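Local coordinates for protein aspartokinase (Synechocystis, PDB 3L76) that probably catalyses the ATP-dependent phosphorylation of the beta-carboxyl group of aspartate, and binds lysine and threonine at its ACT domains, at residues Q192-D200 against P238-P246; D269-R277 against L323-A334. All blocks are in the same frame, centred on the assembly; numbering follows the deposited sequence.

Interaction 1 (Q192-D200 against P238-P246)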
loop_
_atom_site.group_PDB
_atom_site.type_symbol
_atom_site.label_atom_id
_atom_site.label_comp_id
_atom_site.label_asym_id
_atom_site.label_seq_id
_atom_site.Cartn_x
_atom_site.Cartn_y
_atom_site.Cartn_z
ATOM N N GLN A 192 9.423 -39.805 -5.038
ATOM C CA GLN A 192 8.579 -40.038 -3.876
ATOM C C GLN A 192 8.540 -38.791 -2.990
ATOM O O GLN A 192 9.485 -37.997 -2.991
ATOM C CB GLN A 192 9.124 -41.236 -3.093
ATOM C CG GLN A 192 8.173 -41.823 -2.067
ATOM C CD GLN A 192 8.762 -43.042 -1.387
ATOM O OE1 GLN A 192 9.983 -43.196 -1.324
ATOM N NE2 GLN A 192 7.901 -43.918 -0.879
ATOM N N LEU A 193 7.449 -38.617 -2.242
ATOM C CA LEU A 193 7.316 -37.476 -1.338
ATOM C C LEU A 193 8.067 -37.749 -0.044
ATOM O O LEU A 193 7.841 -38.761 0.609
ATOM C CB LEU A 193 5.842 -37.153 -1.055
ATOM C CG LEU A 193 5.489 -35.908 -0.230
ATOM C CD1 LEU A 193 6.164 -34.657 -0.760
ATOM C CD2 LEU A 193 3.983 -35.716 -0.225
ATOM N N MET A 194 8.978 -36.849 0.313
ATOM C CA MET A 194 9.761 -37.017 1.526
ATOM C C MET A 194 8.888 -36.781 2.737
ATOM O O MET A 194 8.118 -35.814 2.788
ATOM C CB MET A 194 10.922 -36.027 1.567
ATOM C CG MET A 194 11.900 -36.139 0.422
ATOM S SD MET A 194 13.290 -35.019 0.634
ATOM C CE MET A 194 14.229 -35.350 -0.855
ATOM N N ALA A 195 9.012 -37.659 3.723
ATOM C CA ALA A 195 8.364 -37.403 5.006
ATOM C C ALA A 195 9.214 -36.419 5.807
ATOM O O ALA A 195 8.712 -35.431 6.343
ATOM C CB ALA A 195 8.173 -38.698 5.779
ATOM N N GLU A 196 10.513 -36.703 5.858
ATOM C CA GLU A 196 11.465 -35.921 6.629
ATOM C C GLU A 196 12.654 -35.537 5.782
ATOM O O GLU A 196 13.075 -36.290 4.913
ATOM C CB GLU A 196 11.985 -36.724 7.825
ATOM C CG GLU A 196 11.122 -36.634 9.070
ATOM C CD GLU A 196 11.848 -37.117 10.309
ATOM O OE1 GLU A 196 13.036 -37.486 10.188
ATOM O OE2 GLU A 196 11.231 -37.121 11.399
ATOM N N ILE A 197 13.203 -34.360 6.049
ATOM C CA ILE A 197 14.473 -33.962 5.465
ATOM C C ILE A 197 15.171 -33.046 6.462
ATOM O O ILE A 197 14.505 -32.294 7.177
ATOM C CB ILE A 197 14.297 -33.247 4.111
ATOM C CG1 ILE A 197 15.669 -33.031 3.451
ATOM C CG2 ILE A 197 13.573 -31.914 4.286
ATOM C CD1 ILE A 197 15.628 -32.342 2.096
ATOM N N THR A 198 16.500 -33.117 6.540
ATOM C CA THR A 198 17.222 -32.232 7.454
ATOM C C THR A 198 17.417 -30.848 6.844
ATOM O O THR A 198 17.445 -30.692 5.626
ATOM C CB THR A 198 18.602 -32.796 7.906
ATOM O OG1 THR A 198 19.556 -32.693 6.844
ATOM C CG2 THR A 198 18.495 -34.232 8.367
ATOM N N CYS A 199 17.527 -29.840 7.699
ATOM C CA CYS A 199 17.833 -28.501 7.241
ATOM C C CYS A 199 19.029 -28.555 6.306
ATOM O O CYS A 199 18.980 -28.041 5.184
ATOM C CB CYS A 199 18.134 -27.578 8.428
ATOM S SG CYS A 199 16.683 -27.227 9.468
ATOM N N ASP A 200 20.102 -29.189 6.765
ATOM C CA ASP A 200 21.328 -29.220 5.991
ATOM C C ASP A 200 21.113 -29.890 4.636
ATOM O O ASP A 200 21.611 -29.409 3.616
ATOM C CB ASP A 200 22.456 -29.873 6.785
ATOM C CG ASP A 200 23.050 -28.938 7.814
ATOM O OD1 ASP A 200 23.019 -27.717 7.581
ATOM O OD2 ASP A 200 23.557 -29.410 8.846
ATOM N N PRO A 238 0.155 -34.798 5.817
ATOM C CA PRO A 238 1.226 -34.418 6.748
ATOM C C PRO A 238 2.289 -33.485 6.151
ATOM O O PRO A 238 2.835 -32.641 6.865
ATOM C CB PRO A 238 1.864 -35.759 7.112
ATOM C CG PRO A 238 0.810 -36.758 6.880
ATOM C CD PRO A 238 -0.016 -36.258 5.739
ATOM N N GLY A 239 2.584 -33.642 4.865
ATOM C CA GLY A 239 3.562 -32.801 4.218
ATOM C C GLY A 239 4.971 -33.255 4.546
ATOM O O GLY A 239 5.183 -34.369 5.016
ATOM N N THR A 240 5.940 -32.384 4.303
ATOM C CA THR A 240 7.338 -32.714 4.546
ATOM C C THR A 240 7.921 -31.937 5.730
ATOM O O THR A 240 7.946 -30.707 5.744
ATOM C CB THR A 240 8.205 -32.458 3.295
ATOM O OG1 THR A 240 7.706 -33.228 2.192
ATOM C CG2 THR A 240 9.648 -32.836 3.568
ATOM N N LYS A 241 8.391 -32.679 6.722
ATOM C CA LYS A 241 8.958 -32.111 7.931
ATOM C C LYS A 241 10.438 -31.771 7.736
ATOM O O LYS A 241 11.245 -32.625 7.384
ATOM C CB LYS A 241 8.781 -33.103 9.081
ATOM C CG LYS A 241 9.218 -32.598 10.436
ATOM C CD LYS A 241 8.920 -33.635 11.512
ATOM C CE LYS A 241 7.521 -34.195 11.342
ATOM N NZ LYS A 241 7.046 -34.860 12.583
ATOM N N VAL A 242 10.787 -30.511 7.953
ATOM C CA VAL A 242 12.172 -30.091 7.854
ATOM C C VAL A 242 12.797 -30.027 9.250
ATOM O O VAL A 242 12.480 -29.166 10.061
ATOM C CB VAL A 242 12.318 -28.750 7.113
ATOM C CG1 VAL A 242 13.771 -28.305 7.105
ATOM C CG2 VAL A 242 11.801 -28.879 5.697
ATOM N N VAL A 243 13.710 -30.952 9.502
ATOM C CA VAL A 243 14.142 -31.294 10.848
ATOM C C VAL A 243 15.471 -30.633 11.231
ATOM O O VAL A 243 16.395 -30.550 10.425
ATOM C CB VAL A 243 14.247 -32.832 10.968
ATOM C CG1 VAL A 243 14.855 -33.252 12.290
ATOM C CG2 VAL A 243 12.890 -33.455 10.760
ATOM N N ALA A 244 15.559 -30.169 12.469
ATOM C CA ALA A 244 16.717 -29.412 12.923
ATOM C C ALA A 244 17.361 -30.071 14.146
ATOM O O ALA A 244 16.760 -30.930 14.774
ATOM C CB ALA A 244 16.286 -27.967 13.243
ATOM N N PRO A 245 18.579 -29.652 14.509
ATOM C CA PRO A 245 19.103 -30.131 15.790
ATOM C C PRO A 245 18.326 -29.454 16.910
ATOM O O PRO A 245 17.953 -28.294 16.761
ATOM C CB PRO A 245 20.543 -29.610 15.803
ATOM C CG PRO A 245 20.778 -28.984 14.455
ATOM C CD PRO A 245 19.445 -28.625 13.911
ATOM N N PRO A 246 18.069 -30.165 18.011
ATOM C CA PRO A 246 17.384 -29.536 19.141
ATOM C C PRO A 246 18.259 -28.449 19.744
ATOM O O PRO A 246 19.303 -28.755 20.304
ATOM C CB PRO A 246 17.225 -30.686 20.135
ATOM C CG PRO A 246 17.336 -31.925 19.311
ATOM C CD PRO A 246 18.314 -31.594 18.238
#

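Interaction 2 (D269-R277 against L323-A334). With SO4 (sulfate ion), chain G.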
loop_
_atom_site.group_PDB
_atom_site.type_symbol
_atom_site.label_atom_id
_atom_site.label_comp_id
_atom_site.label_asym_id
_atom_site.label_seq_id
_atom_site.Cartn_x
_atom_site.Cartn_y
_atom_site.Cartn_z
ATOM N N ASP A 269 42.008 -32.528 10.876
ATOM C CA ASP A 269 42.161 -33.966 10.784
ATOM C C ASP A 269 41.911 -34.397 9.339
ATOM O O ASP A 269 40.877 -34.985 9.010
ATOM C CB ASP A 269 41.201 -34.654 11.754
ATOM C CG ASP A 269 41.448 -36.139 11.868
ATOM O OD1 ASP A 269 42.500 -36.620 11.391
ATOM O OD2 ASP A 269 40.573 -36.819 12.431
ATOM N N GLN A 270 42.876 -34.071 8.483
ATOM C CA GLN A 270 42.763 -34.275 7.040
ATOM C C GLN A 270 44.113 -34.711 6.474
ATOM O O GLN A 270 45.158 -34.260 6.932
ATOM C CB GLN A 270 42.306 -32.975 6.342
ATOM C CG GLN A 270 40.892 -32.529 6.673
ATOM C CD GLN A 270 39.841 -33.055 5.694
ATOM O OE1 GLN A 270 40.111 -33.227 4.504
ATOM N NE2 GLN A 270 38.629 -33.292 6.195
ATOM N N ALA A 271 44.074 -35.590 5.484
ATOM C CA ALA A 271 45.267 -36.005 4.742
ATOM C C ALA A 271 44.862 -36.393 3.319
ATOM O O ALA A 271 43.831 -37.037 3.103
ATOM C CB ALA A 271 45.975 -37.169 5.438
ATOM N N LYS A 272 45.676 -35.992 2.353
ATOM C CA LYS A 272 45.353 -36.206 0.948
ATOM C C LYS A 272 46.008 -37.466 0.354
ATOM O O LYS A 272 47.210 -37.728 0.533
ATOM C CB LYS A 272 45.739 -34.972 0.116
ATOM C CG LYS A 272 45.389 -35.080 -1.368
ATOM C CD LYS A 272 46.127 -34.054 -2.203
ATOM C CE LYS A 272 47.604 -34.375 -2.303
ATOM N NZ LYS A 272 48.346 -33.458 -3.228
ATOM N N VAL A 273 45.190 -38.248 -0.340
ATOM C CA VAL A 273 45.684 -39.215 -1.290
ATOM C C VAL A 273 45.240 -38.791 -2.694
ATOM O O VAL A 273 44.078 -38.488 -2.920
ATOM C CB VAL A 273 45.155 -40.631 -1.010
ATOM C CG1 VAL A 273 45.745 -41.588 -1.997
ATOM C CG2 VAL A 273 45.484 -41.070 0.417
ATOM N N ALA A 274 46.168 -38.764 -3.640
ATOM C CA ALA A 274 45.806 -38.490 -5.023
ATOM C C ALA A 274 46.349 -39.583 -5.948
ATOM O O ALA A 274 47.490 -40.037 -5.799
ATOM C CB ALA A 274 46.319 -37.101 -5.449
ATOM N N LEU A 275 45.502 -40.025 -6.871
ATOM C CA LEU A 275 45.920 -40.850 -7.996
ATOM C C LEU A 275 46.090 -39.965 -9.219
ATOM O O LEU A 275 45.126 -39.390 -9.705
ATOM C CB LEU A 275 44.868 -41.906 -8.299
ATOM C CG LEU A 275 45.333 -43.344 -8.092
ATOM C CD1 LEU A 275 44.267 -44.300 -8.585
ATOM C CD2 LEU A 275 46.666 -43.589 -8.809
ATOM N N LEU A 276 47.321 -39.856 -9.706
ATOM C CA LEU A 276 47.643 -38.986 -10.833
ATOM C C LEU A 276 47.613 -39.723 -12.168
ATOM O O LEU A 276 47.971 -40.900 -12.244
ATOM C CB LEU A 276 49.042 -38.406 -10.638
ATOM C CG LEU A 276 49.314 -37.656 -9.344
ATOM C CD1 LEU A 276 50.786 -37.331 -9.252
ATOM C CD2 LEU A 276 48.453 -36.393 -9.263
ATOM N N ARG A 277 47.197 -39.012 -13.211
ATOM C CA ARG A 277 47.305 -39.485 -14.591
ATOM C C ARG A 277 46.679 -40.856 -14.802
ATOM O O ARG A 277 47.292 -41.758 -15.377
ATOM C CB ARG A 277 48.768 -39.512 -15.038
ATOM C CG ARG A 277 48.938 -39.503 -16.545
ATOM C CD ARG A 277 50.350 -39.139 -16.920
ATOM N NE ARG A 277 50.484 -38.871 -18.344
ATOM C CZ ARG A 277 51.649 -38.802 -18.972
ATOM N NH1 ARG A 277 52.782 -38.991 -18.308
ATOM N NH2 ARG A 277 51.681 -38.545 -20.263
ATOM N N LEU A 323 45.435 -42.284 6.698
ATOM C CA LEU A 323 46.223 -41.992 5.498
ATOM C C LEU A 323 47.075 -43.179 5.040
ATOM O O LEU A 323 47.102 -43.525 3.860
ATOM C CB LEU A 323 47.147 -40.808 5.737
ATOM C CG LEU A 323 48.085 -40.606 4.551
ATOM C CD1 LEU A 323 47.255 -40.264 3.330
ATOM C CD2 LEU A 323 49.116 -39.529 4.830
ATOM N N ASN A 324 47.798 -43.782 5.979
ATOM C CA ASN A 324 48.620 -44.945 5.667
ATOM C C ASN A 324 47.804 -46.087 5.069
ATOM O O ASN A 324 48.152 -46.626 4.024
ATOM C CB ASN A 324 49.391 -45.420 6.905
ATOM C CG ASN A 324 50.580 -44.530 7.227
ATOM O OD1 ASN A 324 50.961 -43.665 6.434
ATOM N ND2 ASN A 324 51.171 -44.739 8.390
ATOM N N THR A 325 46.717 -46.460 5.733
ATOM C CA THR A 325 45.833 -47.475 5.181
ATOM C C THR A 325 45.402 -47.064 3.788
ATOM O O THR A 325 45.498 -47.839 2.844
ATOM C CB THR A 325 44.565 -47.630 5.998
ATOM O OG1 THR A 325 44.896 -48.049 7.329
ATOM C CG2 THR A 325 43.661 -48.656 5.348
ATOM N N ALA A 326 44.927 -45.827 3.675
ATOM C CA ALA A 326 44.358 -45.334 2.430
ATOM C C ALA A 326 45.369 -45.334 1.272
ATOM O O ALA A 326 45.017 -45.649 0.134
ATOM C CB ALA A 326 43.762 -43.942 2.645
ATOM N N GLU A 327 46.616 -44.982 1.575
ATOM C CA GLU A 327 47.677 -44.966 0.579
ATOM C C GLU A 327 47.984 -46.375 0.075
ATOM O O GLU A 327 48.097 -46.612 -1.132
ATOM C CB GLU A 327 48.942 -44.328 1.161
ATOM C CG GLU A 327 50.163 -44.401 0.230
ATOM C CD GLU A 327 51.436 -43.844 0.864
ATOM O OE1 GLU A 327 52.399 -43.564 0.110
ATOM O OE2 GLU A 327 51.474 -43.684 2.109
ATOM N N ALA A 328 48.114 -47.309 1.012
ATOM C CA ALA A 328 48.444 -48.680 0.663
ATOM C C ALA A 328 47.396 -49.286 -0.271
ATOM O O ALA A 328 47.739 -49.855 -1.304
ATOM C CB ALA A 328 48.614 -49.526 1.923
ATOM N N VAL A 329 46.124 -49.154 0.090
ATOM C CA VAL A 329 45.031 -49.693 -0.718
ATOM C C VAL A 329 45.018 -49.073 -2.105
ATOM O O VAL A 329 44.859 -49.770 -3.109
ATOM C CB VAL A 329 43.662 -49.421 -0.084
ATOM C CG1 VAL A 329 42.579 -50.089 -0.915
ATOM C CG2 VAL A 329 43.635 -49.919 1.354
ATOM N N THR A 330 45.167 -47.753 -2.152
ATOM C CA THR A 330 45.234 -47.037 -3.415
ATOM C C THR A 330 46.427 -47.523 -4.243
ATOM O O THR A 330 46.290 -47.787 -5.438
ATOM C CB THR A 330 45.285 -45.497 -3.200
ATOM O OG1 THR A 330 44.133 -45.072 -2.445
ATOM C CG2 THR A 330 45.308 -44.756 -4.539
ATOM N N SER A 331 47.586 -47.666 -3.602
ATOM C CA SER A 331 48.780 -48.159 -4.286
ATOM C C SER A 331 48.568 -49.525 -4.920
ATOM O O SER A 331 49.257 -49.879 -5.883
ATOM C CB SER A 331 49.990 -48.203 -3.348
ATOM O OG SER A 331 50.537 -46.906 -3.156
ATOM N N ALA A 332 47.603 -50.277 -4.397
ATOM C CA ALA A 332 47.379 -51.638 -4.870
ATOM C C ALA A 332 46.357 -51.732 -6.009
ATOM O O ALA A 332 46.464 -52.585 -6.883
ATOM C CB ALA A 332 46.987 -52.539 -3.709
ATOM N N ILE A 333 45.362 -50.859 -5.990
ATOM C CA ILE A 333 44.399 -50.791 -7.083
ATOM C C ILE A 333 45.040 -50.208 -8.347
ATOM O O ILE A 333 44.765 -50.654 -9.463
ATOM C CB ILE A 333 43.211 -49.898 -6.720
ATOM C CG1 ILE A 333 42.691 -50.239 -5.324
ATOM C CG2 ILE A 333 42.120 -50.032 -7.764
ATOM C CD1 ILE A 333 41.729 -49.214 -4.784
ATOM N N ALA A 334 45.897 -49.212 -8.157
ATOM C CA ALA A 334 46.487 -48.457 -9.262
ATOM C C ALA A 334 46.962 -49.281 -10.474
ATOM O O ALA A 334 46.568 -48.995 -11.602
ATOM C CB ALA A 334 47.617 -47.533 -8.752
HETATM S S SO4 G . 48.020 -38.343 -21.249
HETATM O O1 SO4 G . 47.847 -36.974 -20.869
HETATM O O2 SO4 G . 47.602 -39.366 -20.316
HETATM O O3 SO4 G . 47.194 -38.498 -22.427
HETATM O O4 SO4 G . 49.428 -38.558 -21.379
#

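Interaction 1 (Q192-D200 against P238-P246)
Ile197 lies alongside Val242, its CG2 meeting Val242 CG2 at 3.8 Å, the two running abreast from the same face of the pair. CG1 of Ile197 is anti to the backbone N (chi1 -172°), which leads CG1 and CD1 away from the neighbouring strand and turns CG2 toward it; Arg436 also packs on Ile197. Beta-branched residues suit the place, for their bulk sits close to an extended backbone. On the same side Val242 CG1 touches Cys199 SG, small enough to fit where the strand 196-198 passes into helix 199-204; helix 215-224 packs on this face through Val218. Glu196, Lys241 and Val243 occupy the other face, where Val243 CG2 rests against the carboxylate carbon CD of Glu196 at 3.8 Å. Lys241 runs beside Glu196, but its NZ stays 4.9 Å from Glu196 OE2, so any attraction acts at a distance. Between the faces runs a parallel ladder: Ala195 O takes Lys241 N, Lys241 O takes Ile197 N, Ile197 O takes Val243 N at 2.8 Å, and Val243 O takes Cys199 N. Before the ladder begins, the Thr240 hydroxyl donates to Met194 O, OG1 to O 2.7 Å, from 19° off the carbonyl plane, and also bonds Ile180 N, tying in a third piece of chain. At the far end Thr198 is the N-cap of helix 199-204, its OG1 bonded to Glu201 N. The result is a two-strand parallel pair, linked through strand 228-232 to the mixed sheet of the amino acid kinase fold.

Interaction 2 (D269-R277 against L323-A334)
Val273 spreads its two methyls over helix 323-333, in the strand-on-helix layer of an ACT domain, where a sheet is covered on one face by helices. The strand 271-276 runs almost parallel to the helix, 5° between their directions and 8.9 Å between their axes. CG2 of Val273, beside its own backbone N, reaches back to Leu323 CD1 at 3.5 Å and to Ala326 CB at 4.0 Å; CG1, anti to that N (chi1 -178°), goes forward to Thr330. A beta-branched residue can thus serve two turns of helix at once, and the small Ala326 lets the strand come close between larger neighbours. At one end Ala271 CB meets Leu323 CB at 3.8 Å. At the other, Leu275 and Thr330 pass one another head to tail, Leu275 CG lying 3.8 Å from Thr330 CG2, while Leu275 CD2 touches Ala334 CB. Leu288 of helix 284-294 and Ile349 of strand 348-361 also pack on Leu275. No hydrogen bond crosses this buried layer. Beyond it, Arg277 holds a sulfate, probably a crystallisation additive, at its guanidinium edge, with Ser311 and Asn310 as further partners. With chi1 -57°, Thr330 OG1 sits beside its own backbone N and CG2 points anti to that N, toward Leu275. The hydroxyl thus turns back on its own helix: OG1 donates to Ala326 O at 2.8 Å, and Thr330 N reaches that same oxygen from the opposite face of its plane.

The two contacts follow one another along the chain without touching, their nearest atoms about 16 Å apart. Interaction 1 joins strands at a partly buried place in the kinase part; four of its five hydrogen bonds run between backbone atoms, and one side is apolar, the other carrying charged groups. Interaction 2 joins a strand to a helix in the buried core of an ACT domain, although farther from the centre of the chain than interaction 1; the contact is van der Waals packing, mostly of apolar side chains, with Thr330 among them. No helix or strand is common to both. Bound threonine, about 9 Å from the Leu275 side chain, and lysine, about 11 Å from that of Ala326, are not touched by this layer.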